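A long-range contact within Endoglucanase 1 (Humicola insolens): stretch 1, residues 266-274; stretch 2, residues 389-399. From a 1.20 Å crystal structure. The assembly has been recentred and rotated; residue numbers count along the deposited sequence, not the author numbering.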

# COMPACT_ATOMS: atom_id res chain seq x y z
N PHE A 266 -8.08 -7.31 15.38
CA PHE A 266 -9.15 -7.84 14.54
C PHE A 266 -8.57 -8.32 13.23
O PHE A 266 -7.41 -8.06 12.89
CB PHE A 266 -10.29 -6.83 14.34
CG PHE A 266 -9.87 -5.48 13.81
CD1 PHE A 266 -9.44 -4.47 14.65
CD2 PHE A 266 -9.90 -5.21 12.45
CE1 PHE A 266 -9.07 -3.24 14.17
CE2 PHE A 266 -9.52 -3.97 11.96
CZ PHE A 266 -9.10 -2.99 12.84
N THR A 267 -9.40 -9.06 12.50
CA THR A 267 -9.11 -9.59 11.19
C THR A 267 -9.88 -8.84 10.12
O THR A 267 -11.06 -8.50 10.33
CB THR A 267 -9.47 -11.10 11.17
OG1 THR A 267 -8.67 -11.76 12.16
CG2 THR A 267 -9.31 -11.77 9.83
N VAL A 268 -9.22 -8.64 8.99
CA VAL A 268 -9.71 -7.85 7.85
C VAL A 268 -9.75 -8.76 6.63
O VAL A 268 -8.71 -9.21 6.17
CB VAL A 268 -8.77 -6.67 7.61
CG1 VAL A 268 -9.30 -5.82 6.47
CG2 VAL A 268 -8.57 -5.84 8.87
N VAL A 269 -10.95 -9.02 6.11
CA VAL A 269 -11.16 -9.90 4.95
C VAL A 269 -11.58 -9.06 3.75
O VAL A 269 -12.49 -8.25 3.86
CB VAL A 269 -12.22 -10.99 5.24
CG1 VAL A 269 -12.33 -11.94 4.05
CG2 VAL A 269 -11.92 -11.76 6.50
N THR A 270 -10.96 -9.33 2.59
CA THR A 270 -11.29 -8.60 1.36
C THR A 270 -11.46 -9.62 0.24
O THR A 270 -10.50 -10.34 -0.09
CB THR A 270 -10.26 -7.56 1.02
OG1 THR A 270 -9.98 -6.76 2.18
CG2 THR A 270 -10.74 -6.65 -0.11
N GLN A 271 -12.67 -9.70 -0.33
CA GLN A 271 -12.97 -10.64 -1.42
C GLN A 271 -13.14 -9.86 -2.70
O GLN A 271 -13.78 -8.82 -2.77
CB GLN A 271 -14.27 -11.39 -1.13
CG GLN A 271 -14.29 -12.08 0.22
CD GLN A 271 -15.57 -12.85 0.46
OE1 GLN A 271 -16.66 -12.41 0.07
NE2 GLN A 271 -15.41 -13.99 1.14
N PHE A 272 -12.57 -10.43 -3.77
CA PHE A 272 -12.58 -9.85 -5.11
C PHE A 272 -13.48 -10.71 -5.96
O PHE A 272 -13.04 -11.72 -6.51
CB PHE A 272 -11.15 -9.77 -5.62
CG PHE A 272 -10.31 -8.82 -4.83
CD1 PHE A 272 -10.27 -7.46 -5.09
CD2 PHE A 272 -9.55 -9.31 -3.75
CE1 PHE A 272 -9.52 -6.60 -4.33
CE2 PHE A 272 -8.80 -8.42 -3.00
CZ PHE A 272 -8.77 -7.09 -3.26
N LEU A 273 -14.78 -10.36 -6.01
CA LEU A 273 -15.81 -11.25 -6.58
C LEU A 273 -15.98 -10.99 -8.08
O LEU A 273 -16.21 -9.87 -8.49
CB LEU A 273 -17.11 -11.08 -5.84
CG LEU A 273 -17.06 -11.29 -4.33
CD1 LEU A 273 -18.42 -10.99 -3.68
CD2 LEU A 273 -16.54 -12.67 -3.95
N ALA A 274 -15.82 -12.05 -8.85
CA ALA A 274 -15.88 -11.99 -10.32
C ALA A 274 -17.25 -12.43 -10.81
O ALA A 274 -17.92 -13.25 -10.17
CB ALA A 274 -14.75 -12.84 -10.90
N LEU A 389 -0.67 -12.75 7.21
CA LEU A 389 -1.07 -12.45 5.83
C LEU A 389 -1.42 -13.76 5.15
O LEU A 389 -0.63 -14.71 5.18
CB LEU A 389 0.08 -11.78 5.07
CG LEU A 389 0.69 -10.50 5.62
CD1 LEU A 389 1.72 -9.95 4.70
CD2 LEU A 389 -0.25 -9.46 5.97
N ARG A 390 -2.58 -13.79 4.46
CA ARG A 390 -3.04 -15.06 3.90
C ARG A 390 -3.99 -14.78 2.77
O ARG A 390 -4.77 -13.82 2.81
CB ARG A 390 -3.59 -15.93 5.01
CG ARG A 390 -4.80 -15.38 5.72
CD ARG A 390 -4.99 -16.09 7.05
NE ARG A 390 -6.16 -15.66 7.82
CZ ARG A 390 -6.18 -14.75 8.77
NH1 ARG A 390 -5.22 -13.88 8.98
NH2 ARG A 390 -7.26 -14.65 9.50
N TRP A 391 -3.95 -15.62 1.77
CA TRP A 391 -4.81 -15.41 0.61
C TRP A 391 -5.13 -16.74 -0.02
O TRP A 391 -4.38 -17.70 0.10
CB TRP A 391 -4.23 -14.39 -0.37
CG TRP A 391 -2.90 -14.69 -0.92
CD1 TRP A 391 -2.63 -15.23 -2.13
CD2 TRP A 391 -1.61 -14.37 -0.36
NE1 TRP A 391 -1.27 -15.30 -2.33
CE2 TRP A 391 -0.63 -14.75 -1.27
CE3 TRP A 391 -1.22 -13.74 0.83
CZ2 TRP A 391 0.72 -14.52 -1.04
CZ3 TRP A 391 0.13 -13.54 1.05
CH2 TRP A 391 1.08 -13.89 0.11
N GLY A 392 -6.24 -16.77 -0.75
CA GLY A 392 -6.66 -17.98 -1.45
C GLY A 392 -8.14 -17.99 -1.68
O GLY A 392 -8.77 -16.97 -1.99
N GLU A 393 -8.70 -19.18 -1.61
CA GLU A 393 -10.07 -19.42 -2.03
C GLU A 393 -11.06 -18.62 -1.19
O GLU A 393 -10.91 -18.48 0.02
CB GLU A 393 -10.34 -20.91 -1.95
CG GLU A 393 -9.59 -21.63 -2.99
CD GLU A 393 -9.93 -23.14 -2.93
OE1 GLU A 393 -10.85 -23.66 -1.99
OE2 GLU A 393 -9.44 -23.81 -3.95
N ILE A 394 -12.11 -18.13 -1.86
CA ILE A 394 -13.22 -17.45 -1.16
C ILE A 394 -13.76 -18.32 -0.05
O ILE A 394 -14.04 -19.50 -0.27
CB ILE A 394 -14.30 -17.08 -2.18
CG1 ILE A 394 -13.85 -16.14 -3.22
CG2 ILE A 394 -15.54 -16.59 -1.47
CD1 ILE A 394 -13.54 -14.91 -2.78
N GLY A 395 -13.86 -17.75 1.14
CA GLY A 395 -14.38 -18.45 2.31
C GLY A 395 -13.36 -19.29 3.02
O GLY A 395 -13.77 -19.96 3.96
N SER A 396 -12.07 -19.30 2.65
CA SER A 396 -11.12 -20.21 3.24
C SER A 396 -10.16 -19.58 4.21
O SER A 396 -9.41 -20.31 4.84
CB SER A 396 -10.28 -20.91 2.16
OG SER A 396 -9.36 -20.06 1.54
N THR A 397 -10.09 -18.26 4.32
CA THR A 397 -9.03 -17.61 5.10
C THR A 397 -9.41 -17.31 6.53
O THR A 397 -8.59 -16.81 7.28
CB THR A 397 -8.59 -16.32 4.42
OG1 THR A 397 -9.65 -15.38 4.41
CG2 THR A 397 -8.01 -16.55 3.05
N TYR A 398 -10.65 -17.57 6.92
CA TYR A 398 -11.14 -17.22 8.27
C TYR A 398 -12.01 -18.33 8.81
O TYR A 398 -12.46 -19.08 8.03
CB TYR A 398 -11.88 -15.89 8.22
CG TYR A 398 -13.08 -15.88 7.32
CD1 TYR A 398 -12.91 -15.70 5.98
CD2 TYR A 398 -14.35 -16.17 7.78
CE1 TYR A 398 -13.97 -15.77 5.11
CE2 TYR A 398 -15.40 -16.26 6.93
CZ TYR A 398 -15.22 -16.13 5.58
OH TYR A 398 -16.25 -16.23 4.69
N GLN A 399 -12.25 -18.32 10.02
CA GLN A 399 -12.76 -19.45 10.88
C GLN A 399 -13.40 -18.75 12.11
O GLN A 399 -12.84 -17.78 12.58
CB GLN A 399 -11.84 -20.68 11.40
O HOH W 1 -17.24 -15.98 2.22

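Residues 266-274 form a single extended strand, whereas 389-399 begins as the last part of a strand and then leaves it for a loop. The two backbones do not pair: no hydrogen bond runs directly from one stretch to the other, and the nearest CA atoms remain well apart, 6.8 Å between Gln-271 CA and Ile-394 CA and 8.0 Å between Val-269 CA and Thr-397 CA. That spacing leaves room for a layer of side chains, and the contact, 317 Å² summed over both sides, is made almost entirely by them.

The loop turns through a type II beta turn from Glu-393 to Ser-396. Ser-396 N donates to Glu-393 O at 3.0 Å, and Ser-396 OG donates to the same Glu-393 O at 2.7 Å, so one carbonyl closes the turn twice. Gly-395 takes the positive phi (83°) that favours glycine at this point. Before the turn, Arg-390 reaches forward across its own stretch: Arg-390 NE donates to Thr-397 O at 2.7 Å in an almost straight bond, and Arg-390 NH2 adds a weak one to Thr-397 O at 3.4 Å. The guanidinium thereby ties the strand to the far side of the turn.

Along stretch 1 the alternation of an extended strand directs the CA-to-CB bonds of Thr-267, Val-269 and Gln-271 toward the second stretch, while that of the intervening Val-268 points away. At one end, the methyl Thr-267 CG2 lies 3.6 Å from Arg-390 NH2, approaching the guanidinium obliquely; this is van der Waals packing against a group already held by the loop carbonyl. Next, Val-269 CG2 meets the Tyr-398 ring, also obliquely, at 4.1 Å from Tyr-398 CD1, an apolar contact between two side chains that both start toward the opposing stretch.

Gln-271 is extended through chi2 (m, t) and sets its amide beside the turn, with Gln-271 NE2 3.7 Å from Ile-394 CG2. Although Gln-271 NE2 and Tyr-398 OH are 4.3 Å apart, too far for a direct hydrogen bond, water 1 links them: its O accepts from Gln-271 NE2 at 2.9 Å and lies 2.7 Å from Tyr-398 OH, to which it is also hydrogen-bonded. Thus the polar ends of two side chains are joined through solvent.

At the other end, Leu-273 and Ile-394 both leave their backbones sideways, but their ends come nearer. Leu-273 CD2 and Ile-394 CD1 meet at 3.9 Å, an apolar contact that excludes water from both methyls where they touch. Ile-394, touching both Gln-271 and Leu-273, has the largest area covered across this contact.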